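Side-chain contacts in putative fructosamine-3-kinase (Thermobifida fusca YX, PDB 3F7W), which probably acts as a kinase of the fructosamine kinase family, transferring phosphate to fructosamine-like sugar adducts: residues A7-L12 with T40-K45; R59-G64 with V209-A214; S74-V79 with A110-A115; G129-D134 with L263-C268. One frame throughout, in Å; residues are numbered along the deposited sequence. Where two conformers were deposited one is given.

Contact 1. Residues A7-L12 with T40-K45; sequences ARVTEL and TPLFVK. With EDO (1,2-ethanediol), chain E; EDO (1,2-ethanediol), chain G.
Val-9 keeps CG1 opposite its backbone N (chi1 171°) and CG2 beside it, while Leu-42 swings CG over to the side of its own N (chi1 -60°); these rotations present one methyl of the helix to each of two strand residues. Val-9 CG1 slides past Leu-42 CD1 in the opposite sense at 3.8 Å. Val-9 CG2 meets both branches of Val-44, 3.9 Å from Val-44 CG2 and crossing it obliquely. All three residues are buried, and the contact is purely apolar. Leu-42 and Val-44, two apart on the strand, offer the same face to the helix, whereas Lys-45 leaves by the other side. Its extended chain carries NZ into salt bridges with Glu-61 OE1 and Asp-211 OD1, as for the strand lysine of protein kinases, and to O1 of a 1,2-ethanediol (chain G) at 3.0 Å. A methionine in place of Lys-45 would probably leave both carboxylates without their shared positive partner. Strand 41-46 runs between strands 29-36 and 86-90 of the five-stranded antiparallel sheet, and helix 3-13 lies across that sheet, with Val-9 also touching Val-17 of strand 17-26.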
# COMPACT_ATOMS: atom_id res chain seq x y z
N ALA A 7 -9.90 7.87 25.66
CA ALA A 7 -9.10 7.27 26.72
C ALA A 7 -7.90 6.52 26.15
O ALA A 7 -6.80 6.62 26.67
CB ALA A 7 -9.97 6.31 27.55
N ARG A 8 -8.14 5.72 25.11
CA ARG A 8 -7.09 4.89 24.50
C ARG A 8 -5.97 5.77 23.91
O ARG A 8 -4.78 5.51 24.11
CB ARG A 8 -7.73 3.94 23.49
CG ARG A 8 -8.64 2.89 24.18
CD ARG A 8 -9.74 2.34 23.27
NE ARG A 8 -9.20 1.65 22.10
CZ ARG A 8 -9.95 1.12 21.14
NH1 ARG A 8 -11.28 1.16 21.21
NH2 ARG A 8 -9.36 0.52 20.12
N VAL A 9 -6.36 6.86 23.25
CA VAL A 9 -5.39 7.81 22.67
C VAL A 9 -4.55 8.46 23.75
O VAL A 9 -3.31 8.51 23.67
CB VAL A 9 -6.10 8.86 21.76
CG1 VAL A 9 -5.14 9.96 21.34
CG2 VAL A 9 -6.66 8.16 20.54
N THR A 10 -5.18 8.95 24.81
CA THR A 10 -4.41 9.52 25.89
C THR A 10 -3.41 8.54 26.50
O THR A 10 -2.26 8.91 26.77
CB THR A 10 -5.34 10.09 26.97
OG1 THR A 10 -6.11 11.15 26.37
CG2 THR A 10 -4.54 10.63 28.19
N GLU A 11 -3.83 7.30 26.70
CA GLU A 11 -2.94 6.27 27.23
C GLU A 11 -1.76 6.05 26.29
O GLU A 11 -0.62 5.92 26.74
CB GLU A 11 -3.70 4.95 27.41
CG GLU A 11 -2.90 3.83 28.07
CD GLU A 11 -2.58 4.10 29.53
OE1 GLU A 11 -3.48 4.55 30.26
OE2 GLU A 11 -1.42 3.85 29.94
N LEU A 12 -2.03 5.98 24.99
CA LEU A 12 -1.00 5.63 24.02
C LEU A 12 -0.06 6.77 23.70
O LEU A 12 1.10 6.52 23.39
CB LEU A 12 -1.64 5.10 22.74
CG LEU A 12 -2.31 3.74 22.89
CD1 LEU A 12 -3.00 3.38 21.60
CD2 LEU A 12 -1.27 2.69 23.33
N THR A 40 -3.75 19.99 18.38
CA THR A 40 -3.13 19.03 17.44
C THR A 40 -4.15 17.97 17.01
O THR A 40 -4.74 17.30 17.86
CB THR A 40 -1.94 18.28 18.06
OG1 THR A 40 -0.98 19.22 18.54
CG2 THR A 40 -1.27 17.32 17.04
N PRO A 41 -4.40 17.84 15.70
CA PRO A 41 -5.31 16.80 15.27
C PRO A 41 -4.58 15.49 14.94
O PRO A 41 -3.46 15.52 14.42
CB PRO A 41 -5.91 17.40 14.00
CG PRO A 41 -4.76 18.16 13.39
CD PRO A 41 -3.92 18.65 14.56
N LEU A 42 -5.26 14.39 15.20
CA LEU A 42 -4.78 13.05 14.97
C LEU A 42 -5.82 12.28 14.18
O LEU A 42 -7.03 12.43 14.41
CB LEU A 42 -4.54 12.34 16.29
CG LEU A 42 -3.53 12.93 17.28
CD1 LEU A 42 -3.51 12.01 18.53
CD2 LEU A 42 -2.14 13.07 16.61
N PHE A 43 -5.35 11.44 13.26
CA PHE A 43 -6.18 10.47 12.58
C PHE A 43 -6.04 9.16 13.36
O PHE A 43 -4.93 8.69 13.56
CB PHE A 43 -5.75 10.28 11.14
CG PHE A 43 -6.57 9.24 10.38
CD1 PHE A 43 -7.92 9.41 10.23
CD2 PHE A 43 -5.96 8.16 9.77
CE1 PHE A 43 -8.67 8.48 9.53
CE2 PHE A 43 -6.73 7.23 9.06
CZ PHE A 43 -8.07 7.41 8.96
N VAL A 44 -7.16 8.59 13.78
CA VAL A 44 -7.14 7.41 14.66
C VAL A 44 -8.01 6.31 14.05
O VAL A 44 -9.17 6.56 13.66
CB VAL A 44 -7.61 7.79 16.08
CG1 VAL A 44 -7.67 6.58 17.01
CG2 VAL A 44 -6.72 8.95 16.69
N LYS A 45 -7.42 5.12 13.91
CA LYS A 45 -8.14 3.89 13.58
C LYS A 45 -8.30 3.12 14.87
O LYS A 45 -7.37 3.06 15.71
CB LYS A 45 -7.38 3.01 12.60
CG LYS A 45 -7.07 3.62 11.29
CD LYS A 45 -6.23 2.70 10.44
CE LYS A 45 -5.90 3.37 9.10
NZ LYS A 45 -5.29 2.37 8.17
C1 EDO E . 2.30 17.85 17.75
O1 EDO E . 1.46 17.94 18.88
C2 EDO E . 3.70 17.35 18.09
O2 EDO E . 4.03 17.55 19.46
C1 EDO G . -6.03 -1.04 9.97
O1 EDO G . -6.13 -0.51 8.65
C2 EDO G . -4.88 -2.00 9.99
O2 EDO G . -3.74 -1.19 9.81

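Contact 2. Residues R59-G64 with V209-A214; sequences RAEALG and VIDPAA. With EDO (1,2-ethanediol), chain G.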
# COMPACT_ATOMS: atom_id res chain seq x y z
N ARG A 59 -0.26 -3.86 14.04
CA ARG A 59 1.19 -3.92 14.08
C ARG A 59 1.82 -3.75 12.70
O ARG A 59 2.81 -3.03 12.55
CB ARG A 59 1.62 -5.24 14.69
CG ARG A 59 3.11 -5.56 14.56
CD ARG A 59 3.41 -6.83 15.32
NE ARG A 59 3.27 -6.59 16.75
CZ ARG A 59 4.27 -6.30 17.58
NH1 ARG A 59 5.52 -6.21 17.13
NH2 ARG A 59 4.01 -6.08 18.86
N ALA A 60 1.26 -4.42 11.71
CA ALA A 60 1.81 -4.35 10.35
C ALA A 60 1.82 -2.91 9.83
O ALA A 60 2.79 -2.47 9.17
CB ALA A 60 0.98 -5.27 9.39
N GLU A 61 0.75 -2.18 10.10
CA GLU A 61 0.66 -0.79 9.69
C GLU A 61 1.59 0.10 10.55
O GLU A 61 2.29 0.94 9.99
CB GLU A 61 -0.77 -0.27 9.71
CG GLU A 61 -0.83 1.15 9.05
CD GLU A 61 -2.19 1.74 8.81
OE1 GLU A 61 -3.20 1.03 8.85
OE2 GLU A 61 -2.23 2.97 8.56
N ALA A 62 1.59 -0.07 11.87
CA ALA A 62 2.44 0.78 12.75
C ALA A 62 3.92 0.59 12.37
O ALA A 62 4.69 1.58 12.23
CB ALA A 62 2.21 0.47 14.24
N LEU A 63 4.34 -0.66 12.24
CA LEU A 63 5.74 -0.97 11.90
C LEU A 63 6.05 -0.54 10.48
O LEU A 63 7.15 -0.03 10.18
CB LEU A 63 6.06 -2.44 12.12
CG LEU A 63 5.99 -2.96 13.59
CD1 LEU A 63 6.57 -4.37 13.69
CD2 LEU A 63 6.71 -2.02 14.55
N GLY A 64 5.08 -0.73 9.58
CA GLY A 64 5.26 -0.35 8.18
C GLY A 64 5.38 1.16 8.04
O GLY A 64 6.22 1.63 7.30
N VAL A 209 1.01 9.75 1.94
CA VAL A 209 0.57 8.39 1.58
C VAL A 209 0.06 7.72 2.84
O VAL A 209 0.69 7.78 3.89
CB VAL A 209 1.70 7.56 0.88
CG1 VAL A 209 2.18 8.28 -0.38
CG2 VAL A 209 2.88 7.27 1.82
N ILE A 210 -1.11 7.09 2.73
CA ILE A 210 -1.78 6.50 3.90
C ILE A 210 -2.10 5.03 3.65
O ILE A 210 -2.00 4.53 2.50
CB ILE A 210 -3.05 7.29 4.29
CG1 ILE A 210 -4.05 7.31 3.12
CG2 ILE A 210 -2.72 8.70 4.81
CD1 ILE A 210 -5.50 7.67 3.52
N ASP A 211 -2.45 4.33 4.72
CA ASP A 211 -2.89 2.96 4.63
C ASP A 211 -1.88 2.02 3.93
O ASP A 211 -2.24 1.24 3.05
CB ASP A 211 -4.27 2.91 3.97
CG ASP A 211 -5.32 3.73 4.73
OD1 ASP A 211 -5.19 3.95 5.96
OD2 ASP A 211 -6.26 4.15 4.05
N PRO A 212 -0.61 2.04 4.34
CA PRO A 212 0.38 1.21 3.67
C PRO A 212 0.24 -0.27 3.95
O PRO A 212 -0.27 -0.69 5.01
CB PRO A 212 1.71 1.69 4.28
CG PRO A 212 1.35 2.06 5.66
CD PRO A 212 0.00 2.77 5.47
N ALA A 213 0.72 -1.09 3.01
CA ALA A 213 0.96 -2.52 3.21
C ALA A 213 2.47 -2.69 2.92
O ALA A 213 2.91 -3.32 1.95
CB ALA A 213 0.08 -3.36 2.26
N ALA A 214 3.28 -2.07 3.78
CA ALA A 214 4.66 -1.75 3.46
C ALA A 214 5.55 -2.99 3.49
O ALA A 214 5.41 -3.86 4.36
CB ALA A 214 5.22 -0.64 4.39
C1 EDO G . -6.03 -1.04 9.97
O1 EDO G . -6.13 -0.51 8.65
C2 EDO G . -4.88 -2.00 9.99
O2 EDO G . -3.74 -1.19 9.81
O HOH W 1 2.32 -1.42 6.49
O HOH W 2 -2.47 5.26 7.40
O HOH W 3 -3.02 -0.15 6.19
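Gly-64 and Ala-214 form the dense end of this contact, where helix 57-68 of a kinase-like N-lobe, in the place of helix C, meets the loop after strand 206-209 that holds Asp-211, in the position of the DFG aspartate of protein kinases. Gly-64 CA lies 3.8 Å from Ala-214 CB, and any CB on Gly-64 would come to about 3.2 Å from that methyl, a tight approach, and would also run into Ala-60 O of the preceding turn. About one turn earlier in the helix, Glu-61 crosses Pro-212 at about a right angle; its extended chain, with CG anti to the backbone N (chi1 -172°), lays OE2 3.8 Å from Pro-212 CD. Beyond the proline the packing gives way to water and 1,2-ethanediol. Glu-61 OE2 and Asp-211 OD1 are 4.1 Å apart, a like-charge approach that Lys-45, paired with both residues, would offset. One water gives a hydrogen bond to Glu-61 OE2 (2.6 Å) and takes one from Asp-211 N; another links Glu-61 OE1, weakly, to Pro-212 O. An alanine in place of Glu-61 would probably leave Lys-45 short of one carboxylate and these two waters without their helix-side hold. Back toward the tight end, a third water receives Ala-214 N at 2.9 Å and donates to Ala-60 O, also at 2.9 Å.

Contact 3. Residues S74-V79 with A110-A115; sequences SPVPQV and AAMHLA. With EDO (1,2-ethanediol), chain H.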
# COMPACT_ATOMS: atom_id res chain seq x y z
N SER A 74 9.82 12.67 3.58
CA SER A 74 8.93 11.53 3.67
C SER A 74 7.47 11.95 3.50
O SER A 74 6.99 12.89 4.19
CB SER A 74 9.03 10.83 5.03
OG SER A 74 8.08 9.77 5.09
N PRO A 75 6.73 11.23 2.65
CA PRO A 75 5.29 11.48 2.54
C PRO A 75 4.46 10.64 3.54
O PRO A 75 3.25 10.63 3.44
CB PRO A 75 4.98 11.03 1.09
CG PRO A 75 5.93 9.95 0.87
CD PRO A 75 7.17 10.19 1.70
N VAL A 76 5.10 9.98 4.50
CA VAL A 76 4.44 9.04 5.41
C VAL A 76 4.04 9.78 6.69
O VAL A 76 4.89 10.44 7.30
CB VAL A 76 5.42 7.88 5.78
CG1 VAL A 76 4.73 6.85 6.69
CG2 VAL A 76 5.95 7.21 4.52
N PRO A 77 2.80 9.61 7.15
CA PRO A 77 2.44 10.24 8.46
C PRO A 77 3.21 9.65 9.63
O PRO A 77 3.51 8.45 9.67
CB PRO A 77 0.97 9.90 8.63
CG PRO A 77 0.53 9.35 7.39
CD PRO A 77 1.69 8.81 6.63
N GLN A 78 3.48 10.51 10.62
CA GLN A 78 4.08 10.10 11.87
C GLN A 78 3.03 9.44 12.78
O GLN A 78 1.89 9.88 12.83
CB GLN A 78 4.65 11.32 12.59
CG GLN A 78 5.67 12.14 11.80
CD GLN A 78 6.18 13.31 12.62
OE1 GLN A 78 5.54 13.71 13.59
NE2 GLN A 78 7.33 13.86 12.24
N VAL A 79 3.45 8.42 13.49
CA VAL A 79 2.58 7.68 14.39
C VAL A 79 2.74 8.31 15.78
O VAL A 79 3.87 8.49 16.23
CB VAL A 79 2.96 6.20 14.40
CG1 VAL A 79 2.17 5.46 15.47
CG2 VAL A 79 2.68 5.62 12.98
N ALA A 110 10.53 8.73 -4.85
CA ALA A 110 11.84 8.24 -5.19
C ALA A 110 12.72 8.07 -3.94
O ALA A 110 13.38 7.05 -3.80
CB ALA A 110 12.54 9.19 -6.24
N ALA A 111 12.75 9.06 -3.06
CA ALA A 111 13.59 8.98 -1.86
C ALA A 111 13.09 7.87 -0.92
O ALA A 111 13.88 7.15 -0.31
CB ALA A 111 13.61 10.32 -1.13
N MSE A 112 11.77 7.73 -0.84
CA MSE A 112 11.13 6.70 -0.04
C MSE A 112 11.58 5.32 -0.54
O MSE A 112 12.09 4.53 0.24
CB MSE A 112 9.59 6.78 -0.11
CG MSE A 112 8.87 5.70 0.69
SE MSE A 112 6.96 5.91 0.54
CE MSE A 112 6.82 4.87 -1.11
N HIS A 113 11.41 5.07 -1.83
CA HIS A 113 11.81 3.79 -2.42
C HIS A 113 13.31 3.48 -2.24
O HIS A 113 13.69 2.36 -1.89
CB HIS A 113 11.50 3.76 -3.90
CG HIS A 113 10.04 3.63 -4.22
ND1 HIS A 113 9.53 3.89 -5.46
CD2 HIS A 113 8.99 3.25 -3.45
CE1 HIS A 113 8.24 3.65 -5.47
NE2 HIS A 113 7.87 3.30 -4.24
N LEU A 114 14.14 4.49 -2.49
CA LEU A 114 15.60 4.30 -2.49
C LEU A 114 16.24 4.23 -1.10
O LEU A 114 17.44 3.96 -0.99
CB LEU A 114 16.26 5.37 -3.38
CG LEU A 114 16.41 4.94 -4.86
CD1 LEU A 114 15.12 4.38 -5.49
CD2 LEU A 114 16.89 6.11 -5.67
N ALA A 115 15.47 4.45 -0.05
CA ALA A 115 15.91 4.07 1.30
C ALA A 115 16.32 2.59 1.29
O ALA A 115 17.21 2.19 2.01
CB ALA A 115 14.79 4.34 2.30
C1 EDO H . 3.34 16.05 13.31
O1 EDO H . 4.51 16.58 12.69
C2 EDO H . 3.06 16.82 14.58
O2 EDO H . 1.64 16.88 14.76
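The chain bends sharply at Pro-75 (psi 11°) before Val-76 resumes an extended course (psi 132°), and the bend turns both side chains toward Met-112 on helix 99-114. Met-112, present as selenomethionine, stretches away from its helix with CG anti to the backbone N (chi1 179°) and SE anti to CA; these two extended torsions carry SE out to the loop, and chi3 only turns CE aside. The proline ring and the Met-112 chain cross at about a right angle, with Pro-75 CG 4.2 Å from Met-112 SE. Val-76 CG2 comes to the same atom, at 4.3 Å from Met-112 SE. The bend is an ST turn: Ser-74 OG takes a hydrogen bond from Val-76 N at 3.0 Å, tying the serine across the proline to the valine. In a kinase-like fold this loop follows helix 57-68, the counterpart of helix C, and leads into strand 79-83; here it packs against a helix of the other lobe, a placement consistent with that of the loop after helix C in protein kinases. Leu-68 of helix 57-68 touches both Val-76 and Met-112, extending the apolar cluster. Met-112 also touches Asp-222 of helix 219-229, whose OD2 is hydrogen-bonded to His-113 NE2.

Contact 4. Residues G129-D134 with L263-C268; sequences GPLPMD and LLVHVC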
# COMPACT_ATOMS: atom_id res chain seq x y z
N GLY A 129 -5.36 -5.14 3.12
CA GLY A 129 -6.65 -5.03 3.79
C GLY A 129 -6.73 -6.04 4.94
O GLY A 129 -5.79 -6.12 5.73
N PRO A 130 -7.81 -6.82 5.01
CA PRO A 130 -7.94 -7.88 6.01
C PRO A 130 -7.29 -9.21 5.60
O PRO A 130 -7.34 -10.16 6.38
CB PRO A 130 -9.46 -8.06 6.12
CG PRO A 130 -9.96 -7.82 4.73
CD PRO A 130 -9.00 -6.75 4.12
N LEU A 131 -6.71 -9.30 4.40
CA LEU A 131 -6.14 -10.57 3.96
C LEU A 131 -4.70 -10.69 4.40
O LEU A 131 -3.94 -9.71 4.27
CB LEU A 131 -6.17 -10.73 2.43
CG LEU A 131 -7.53 -10.88 1.76
CD1 LEU A 131 -7.35 -10.89 0.20
CD2 LEU A 131 -8.22 -12.11 2.29
N PRO A 132 -4.29 -11.88 4.86
CA PRO A 132 -2.85 -12.09 5.07
C PRO A 132 -2.04 -11.82 3.80
O PRO A 132 -2.51 -12.08 2.66
CB PRO A 132 -2.78 -13.57 5.46
CG PRO A 132 -4.11 -13.84 6.09
CD PRO A 132 -5.06 -13.09 5.19
N MSE A 133 -0.84 -11.28 4.02
CA MSE A 133 0.11 -10.99 2.95
C MSE A 133 1.47 -11.51 3.45
O MSE A 133 1.99 -11.03 4.46
CB MSE A 133 0.17 -9.49 2.60
CG MSE A 133 1.18 -9.21 1.45
SE MSE A 133 1.34 -7.34 1.02
CE MSE A 133 2.20 -6.76 2.67
N ASP A 134 2.04 -12.46 2.72
CA ASP A 134 3.23 -13.22 3.15
C ASP A 134 4.49 -12.40 2.94
O ASP A 134 4.90 -12.10 1.80
CB ASP A 134 3.33 -14.54 2.38
CG ASP A 134 4.47 -15.44 2.89
OD1 ASP A 134 5.13 -15.08 3.89
OD2 ASP A 134 4.67 -16.50 2.29
N LEU A 263 -4.61 -6.65 -8.64
CA LEU A 263 -5.85 -7.09 -9.27
C LEU A 263 -6.41 -8.40 -8.69
O LEU A 263 -7.65 -8.55 -8.54
CB LEU A 263 -5.71 -7.17 -10.81
CG LEU A 263 -5.70 -5.78 -11.47
CD1 LEU A 263 -5.22 -5.89 -12.93
CD2 LEU A 263 -7.11 -5.04 -11.35
N LEU A 264 -5.53 -9.34 -8.39
CA LEU A 264 -5.93 -10.57 -7.72
C LEU A 264 -6.47 -10.33 -6.30
O LEU A 264 -7.45 -10.96 -5.88
CB LEU A 264 -4.78 -11.56 -7.68
CG LEU A 264 -4.48 -12.21 -9.03
CD1 LEU A 264 -3.07 -12.84 -9.00
CD2 LEU A 264 -5.55 -13.28 -9.41
N VAL A 265 -5.85 -9.41 -5.58
CA VAL A 265 -6.38 -9.01 -4.28
C VAL A 265 -7.78 -8.42 -4.43
O VAL A 265 -8.67 -8.75 -3.64
CB VAL A 265 -5.43 -8.03 -3.56
CG1 VAL A 265 -6.08 -7.47 -2.26
CG2 VAL A 265 -4.13 -8.75 -3.23
N HIS A 266 -8.01 -7.60 -5.45
CA HIS A 266 -9.32 -6.97 -5.64
C HIS A 266 -10.40 -8.02 -5.95
O HIS A 266 -11.52 -7.96 -5.42
CB HIS A 266 -9.26 -5.88 -6.69
CG HIS A 266 -8.25 -4.82 -6.39
ND1 HIS A 266 -7.93 -4.46 -5.09
CD2 HIS A 266 -7.46 -4.07 -7.19
CE1 HIS A 266 -6.97 -3.55 -5.12
NE2 HIS A 266 -6.69 -3.28 -6.38
N VAL A 267 -10.04 -8.99 -6.78
CA VAL A 267 -10.97 -10.06 -7.13
C VAL A 267 -11.28 -10.84 -5.85
O VAL A 267 -12.44 -11.17 -5.58
CB VAL A 267 -10.43 -10.95 -8.25
CG1 VAL A 267 -11.37 -12.19 -8.45
CG2 VAL A 267 -10.40 -10.17 -9.56
N CYS A 268 -10.26 -11.07 -5.02
CA CYS A 268 -10.50 -11.74 -3.73
C CYS A 268 -11.44 -10.99 -2.81
O CYS A 268 -12.35 -11.59 -2.26
CB CYS A 268 -9.19 -12.00 -2.99
SG CYS A 268 -8.24 -13.36 -3.71
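Leu-131 reaches across to Val-265 and Cys-268, joining a small beta hairpin, strands 126-128 and 131-133, to helix 251-270 in the largely helical C-lobe of this kinase-like protein. The first segment opens in the hairpin turn with Gly-129, whose phi of 52° suits a residue without a side chain. Pro-130 completes the turn and looks elsewhere, its ring touching His-27 and Arg-28. Leu-131 comes next and carries the whole contact through one methyl. Its CG stands on the side of the backbone N (chi1 -68°), and CD1 then continues the chain outward, trans to CA (chi2 175°), which points this branch at the helix. Leu-131 CD1 lies 3.8 Å from Cys-268 CB and more loosely, at 4.4 Å, from Val-265 CG1. Val-265 and Cys-268 are three residues apart, nearly one turn, and therefore share the helix face that receives the methyl. After Leu-131 the strand leaves helix 251-270: Pro-132 gives its O to Tyr-153 OH, Met-133 (selenomethionine) packs on Arg-149 and Tyr-153, and Asp-134 O accepts from Gln-148 and Arg-149. Helix 141-159 thus lines the hairpin as well, and its Tyr-153 also touches Leu-264. The three residues in contact are buried and meet without a hydrogen bond. It is the CB methylene of the cysteine, not its sulphur, that meets the leucine: Cys-268 SG remains 4.7 Å from Leu-131 CD1.

How the contacts relate
Contact 1 closes first along the chain, within the N-terminal lobe. Contact 2 then spans helix 57-68 to the loop after strand 206-209, with contact 3 nested inside it, while contact 4 crosses contact 2 and ends on helix 251-270. Contact 2 is the hub: its centre lies about 17 Å from that of contact 1, 11 Å from contact 3 and 15 Å from contact 4, and it touches all three. Lys-45 links it to contact 1, Val-209 packs on Val-76, its N probably hydrogen-bonded to Pro-75 O, and Ala-213 O meets Met-133. Contacts 1 and 4, centres about 28 Å apart, do not touch. Together the four run from lobe to lobe through the probable active-site cleft.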